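Local atomic coordinates of 70 kDa peptidylprolyl isomerase, putative (Plasmodium falciparum, PDB entry 2FBN), a protein that is a putative FK506-binding peptidylprolyl isomerase whose tetratricopeptide repeat domain, the part modelled here, interacts with the C-terminal pentapeptide of Hsp90. Residues E47-K51 and N52-E56; I86-S89 and C90-L94. One frame throughout, in Å; residues are numbered along the deposited sequence.

Contact 1: E47-K51 and N52-E56; sequences EFFKK and NEINE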
loop_
_atom_site.group_PDB
_atom_site.type_symbol
_atom_site.label_atom_id
_atom_site.label_comp_id
_atom_site.label_asym_id
_atom_site.label_seq_id
_atom_site.Cartn_x
_atom_site.Cartn_y
_atom_site.Cartn_z
ATOM N N GLU A 47 17.937 -7.775 10.389
ATOM C CA GLU A 47 19.324 -7.411 10.735
ATOM C C GLU A 47 19.535 -5.898 10.779
ATOM O O GLU A 47 20.149 -5.378 11.716
ATOM C CB GLU A 47 20.319 -8.112 9.804
ATOM C CG GLU A 47 20.407 -9.638 10.080
ATOM C CD GLU A 47 20.766 -9.959 11.541
ATOM O OE1 GLU A 47 21.759 -9.398 12.067
ATOM O OE2 GLU A 47 20.048 -10.768 12.169
ATOM N N PHE A 48 18.994 -5.192 9.791
ATOM C CA PHE A 48 19.003 -3.735 9.811
ATOM C C PHE A 48 18.214 -3.189 10.995
ATOM O O PHE A 48 18.617 -2.203 11.614
ATOM C CB PHE A 48 18.409 -3.158 8.521
ATOM C CG PHE A 48 19.350 -3.193 7.334
ATOM C CD1 PHE A 48 20.611 -2.612 7.405
ATOM C CD2 PHE A 48 18.951 -3.779 6.139
ATOM C CE1 PHE A 48 21.478 -2.638 6.316
ATOM C CE2 PHE A 48 19.806 -3.802 5.034
ATOM C CZ PHE A 48 21.082 -3.231 5.133
ATOM N N PHE A 49 17.075 -3.815 11.287
ATOM C CA PHE A 49 16.190 -3.324 12.337
ATOM C C PHE A 49 16.921 -3.305 13.681
ATOM O O PHE A 49 16.889 -2.303 14.397
ATOM C CB PHE A 49 14.918 -4.165 12.414
ATOM C CG PHE A 49 13.949 -3.690 13.456
ATOM C CD1 PHE A 49 13.017 -2.698 13.161
ATOM C CD2 PHE A 49 13.992 -4.215 14.741
ATOM C CE1 PHE A 49 12.112 -2.250 14.143
ATOM C CE2 PHE A 49 13.102 -3.781 15.721
ATOM C CZ PHE A 49 12.165 -2.797 15.421
ATOM N N LYS A 50 17.587 -4.414 13.995
ATOM C CA LYS A 50 18.359 -4.531 15.241
ATOM C C LYS A 50 19.509 -3.514 15.338
ATOM O O LYS A 50 19.916 -3.125 16.446
ATOM C CB LYS A 50 18.843 -5.973 15.416
ATOM C CG LYS A 50 17.713 -6.916 15.861
ATOM C CD LYS A 50 17.895 -8.357 15.378
ATOM C CE LYS A 50 18.783 -9.181 16.307
ATOM N NZ LYS A 50 18.247 -9.273 17.704
ATOM N N LYS A 51 20.021 -3.074 14.190
ATOM C CA LYS A 51 21.072 -2.053 14.147
ATOM C C LYS A 51 20.518 -0.616 14.137
ATOM O O LYS A 51 21.273 0.344 13.935
ATOM C CB LYS A 51 21.985 -2.272 12.938
ATOM C CG LYS A 51 22.783 -3.568 12.995
ATOM C CD LYS A 51 23.745 -3.701 11.819
ATOM C CE LYS A 51 23.150 -4.493 10.670
ATOM N NZ LYS A 51 24.155 -5.402 10.038
ATOM N N ASN A 52 19.203 -0.490 14.337
ATOM C CA ASN A 52 18.480 0.787 14.280
ATOM C C ASN A 52 18.579 1.468 12.912
ATOM O O ASN A 52 18.397 2.681 12.789
ATOM C CB ASN A 52 18.913 1.747 15.417
ATOM C CG ASN A 52 18.013 2.977 15.525
ATOM O OD1 ASN A 52 16.790 2.881 15.385
ATOM N ND2 ASN A 52 18.617 4.142 15.758
ATOM N N GLU A 53 18.869 0.673 11.882
ATOM C CA GLU A 53 18.873 1.156 10.509
ATOM C C GLU A 53 17.470 0.984 9.953
ATOM O O GLU A 53 17.208 0.108 9.125
ATOM C CB GLU A 53 19.924 0.410 9.684
ATOM C CG GLU A 53 21.358 0.829 10.049
ATOM C CD GLU A 53 22.423 -0.086 9.445
ATOM O OE1 GLU A 53 22.516 -1.271 9.843
ATOM O OE2 GLU A 53 23.168 0.393 8.570
ATOM N N ILE A 54 16.570 1.824 10.446
ATOM C CA ILE A 54 15.138 1.649 10.188
ATOM C C ILE A 54 14.788 1.848 8.704
ATOM O O ILE A 54 14.056 1.047 8.124
ATOM C CB ILE A 54 14.275 2.545 11.137
ATOM C CG1 ILE A 54 14.621 2.252 12.619
ATOM C CG2 ILE A 54 12.790 2.394 10.848
ATOM C CD1 ILE A 54 14.667 0.757 12.992
ATOM N N ASN A 55 15.332 2.883 8.069
ATOM C CA ASN A 55 15.012 3.118 6.659
ATOM C C ASN A 55 15.440 1.939 5.799
ATOM O O ASN A 55 14.724 1.516 4.886
ATOM C CB ASN A 55 15.674 4.404 6.179
ATOM C CG ASN A 55 15.087 5.630 6.843
ATOM O OD1 ASN A 55 13.896 5.667 7.172
ATOM N ND2 ASN A 55 15.912 6.645 7.035
ATOM N N GLU A 56 16.616 1.405 6.115
ATOM C CA GLU A 56 17.179 0.256 5.405
ATOM C C GLU A 56 16.315 -0.984 5.631
ATOM O O GLU A 56 16.065 -1.764 4.692
ATOM C CB GLU A 56 18.610 0.012 5.878
ATOM C CG GLU A 56 19.615 1.114 5.446
ATOM C CD GLU A 56 19.505 2.459 6.208
ATOM O OE1 GLU A 56 18.772 2.577 7.224
ATOM O OE2 GLU A 56 20.184 3.422 5.768
#

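Contact 2: I86-S89 and C90-L94; sequences IEIS and CNLNL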
loop_
_atom_site.group_PDB
_atom_site.type_symbol
_atom_site.label_atom_id
_atom_site.label_comp_id
_atom_site.label_asym_id
_atom_site.label_seq_id
_atom_site.Cartn_x
_atom_site.Cartn_y
_atom_site.Cartn_z
ATOM N N ILE A 86 5.480 -15.064 6.454
ATOM C CA ILE A 86 6.376 -14.005 6.003
ATOM C C ILE A 86 5.606 -12.686 5.866
ATOM O O ILE A 86 6.126 -11.635 6.231
ATOM C CB ILE A 86 7.099 -14.381 4.679
ATOM C CG1 ILE A 86 8.038 -15.574 4.919
ATOM C CG2 ILE A 86 7.881 -13.199 4.095
ATOM C CD1 ILE A 86 8.353 -16.348 3.638
ATOM N N GLU A 87 4.376 -12.750 5.356
ATOM C CA GLU A 87 3.550 -11.538 5.220
ATOM C C GLU A 87 3.200 -10.927 6.574
ATOM O O GLU A 87 3.272 -9.700 6.746
ATOM C CB GLU A 87 2.290 -11.819 4.418
ATOM C CG GLU A 87 2.615 -12.070 2.943
ATOM C CD GLU A 87 1.411 -12.060 2.015
ATOM O OE1 GLU A 87 0.315 -12.504 2.421
ATOM O OE2 GLU A 87 1.607 -11.650 0.849
ATOM N N ILE A 88 2.843 -11.775 7.535
ATOM C CA ILE A 88 2.592 -11.278 8.903
ATOM C C ILE A 88 3.824 -10.596 9.496
ATOM O O ILE A 88 3.736 -9.476 10.021
ATOM C CB ILE A 88 2.088 -12.418 9.824
ATOM C CG1 ILE A 88 0.656 -12.815 9.416
ATOM C CG2 ILE A 88 2.224 -12.003 11.298
ATOM C CD1 ILE A 88 0.163 -14.099 10.053
ATOM N N SER A 89 4.982 -11.245 9.391
ATOM C CA SER A 89 6.225 -10.696 9.947
ATOM C C SER A 89 6.652 -9.379 9.299
ATOM O O SER A 89 6.966 -8.403 9.990
ATOM C CB SER A 89 7.365 -11.706 9.836
ATOM O OG SER A 89 7.087 -12.823 10.654
ATOM N N CYS A 90 6.677 -9.367 7.973
ATOM C CA CYS A 90 7.052 -8.167 7.241
ATOM C C CYS A 90 6.112 -7.008 7.558
ATOM O O CYS A 90 6.561 -5.886 7.789
ATOM C CB CYS A 90 6.987 -8.442 5.745
ATOM S SG CYS A 90 8.397 -9.428 5.216
ATOM N N ASN A 91 4.803 -7.257 7.529
ATOM C CA ASN A 91 3.877 -6.160 7.812
ATOM C C ASN A 91 3.921 -5.675 9.264
ATOM O O ASN A 91 3.813 -4.472 9.516
ATOM C CB ASN A 91 2.469 -6.502 7.373
ATOM C CG ASN A 91 2.314 -6.397 5.868
ATOM O OD1 ASN A 91 2.388 -5.292 5.291
ATOM N ND2 ASN A 91 2.092 -7.528 5.225
ATOM N N LEU A 92 4.069 -6.604 10.204
ATOM C CA LEU A 92 4.228 -6.218 11.604
ATOM C C LEU A 92 5.485 -5.369 11.788
ATOM O O LEU A 92 5.450 -4.291 12.409
ATOM C CB LEU A 92 4.303 -7.445 12.505
ATOM C CG LEU A 92 3.019 -8.123 12.946
ATOM C CD1 LEU A 92 3.386 -9.433 13.626
ATOM C CD2 LEU A 92 2.261 -7.207 13.909
ATOM N N ASN A 93 6.606 -5.862 11.258
ATOM C CA ASN A 93 7.881 -5.154 11.377
ATOM C C ASN A 93 7.805 -3.791 10.690
ATOM O O ASN A 93 8.319 -2.802 11.205
ATOM C CB ASN A 93 9.056 -5.987 10.848
ATOM C CG ASN A 93 9.243 -7.289 11.615
ATOM O OD1 ASN A 93 8.700 -7.458 12.713
ATOM N ND2 ASN A 93 9.974 -8.230 11.022
ATOM N N LEU A 94 7.146 -3.723 9.530
ATOM C CA LEU A 94 6.985 -2.433 8.881
ATOM C C LEU A 94 6.171 -1.476 9.768
ATOM O O LEU A 94 6.489 -0.284 9.878
ATOM C CB LEU A 94 6.334 -2.604 7.514
ATOM C CG LEU A 94 7.267 -3.049 6.380
ATOM C CD1 LEU A 94 6.434 -3.488 5.205
ATOM C CD2 LEU A 94 8.267 -1.931 5.983
#

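Contact 1: E47-K51 and N52-E56
The carbonyl oxygen Phe48 O takes a hydrogen bond from the backbone N-H of Glu53, with Glu53 N 2.9 Å away, and a weak one from Lys51 N; nested inside the first, Asn52 N donates to Phe49 O. The bonds from Glu53 and Asn52, six-to-one and five-to-two, make the Schellman motif that ends helix 31-50. Asn52 is the C-prime residue and has positive phi (61°), a conformation that asparagine adopts more readily than most residues with a side chain. The chain then turns through Glu53, the centre of an inverse gamma turn and the N-cap residue of helix 54-66.

Phe48 fills the angle between the two helices. Its CG stands beside the backbone N, chi1 -78°, which carries the ring across to the start of the second helix. There Glu56 CB rests over the ring face, 3.6 Å from the centroid and 13° off the normal, a CH-pi contact in which the aliphatic part of a glutamate serves as a hydrophobic cover. Glu53 OE1 comes to the ring edge in its plane, 3.4 Å from Phe48 CD1, where the ring hydrogens carry partial positive charge; the carboxylate stands roughly upright to the ring. Ala57 and Lys60 also touch this ring. The same Glu53 OE1 lies against the aliphatic chain of Lys51, while the ammonium group stays beyond salt-bridge range.

Phe49, with CG anti to the backbone N, turns instead toward helix 77-100, where it meets Thr96, Cys97 and Lys100. Beside it runs buried Ile54, pointing the same way, and its methyl Ile54 CD1 approaches the ring obliquely, 3.8 Å from Phe49 CD1.

Contact 2: I86-S89 and C90-L94
Glu87 O receives two N-H groups of Asn91: the backbone Asn91 N at 3.0 Å, one helical turn on, and the side-chain amide Asn91 ND2 at 2.9 Å. They arrive from opposite faces of the carbonyl plane, and the hydrogen bond from ND2 is the more bent, 140° at its hydrogen. With CG beside the backbone N, chi1 -76°, the amide folds back along the helix to reach this oxygen.

The regular i to i+4 bonds Cys90 N to Ile86 O, Leu92 N to Ile88 O and Asn93 N to Ser89 O run alongside. Along one side of the helix Ile88 CG2 lies 3.7 Å from Leu92 CD1, the two branched chains side by side.

Farther out, Asn91 OD1 is hydrogen-bonded to His110 ND1, joining this part of helix 77-100, within a tetratricopeptide repeat, to helix 104-117. Ser89 and Cys90 touch Lys42 and Asn93 touches Asn46, a gathering consistent with the carboxylate clamp of Hsp90-binding repeat domains. Asparagine suits buried position 91 because both ends of its amide are used: ND2 holds to its own helix and OD1 ties that helix to the next, fixing which way the amide is turned.

Overall arrangement
Contact 1 is the turn between helices 31-50 and 54-66; contact 2 is a middle portion of helix 77-100, which follows them. Their centres are 14 Å apart and their nearest atoms about 5 Å, without touching. The link is indirect: Phe49 and Ile54 rest on Cys97, beyond the end of 90-94, while Tyr61 of helix 54-66 meets Phe49 as well as Asn93 and Leu94. Contact 1 closes a helical hairpin, and contact 2 lies in the helix packed against it, as in tetratricopeptide repeat domains. Asn93, beside Asn46 of helix 31-50, is placed as in the carboxylate clamp of such domains, so contact 2 probably borders the groove for the Hsp90 peptide.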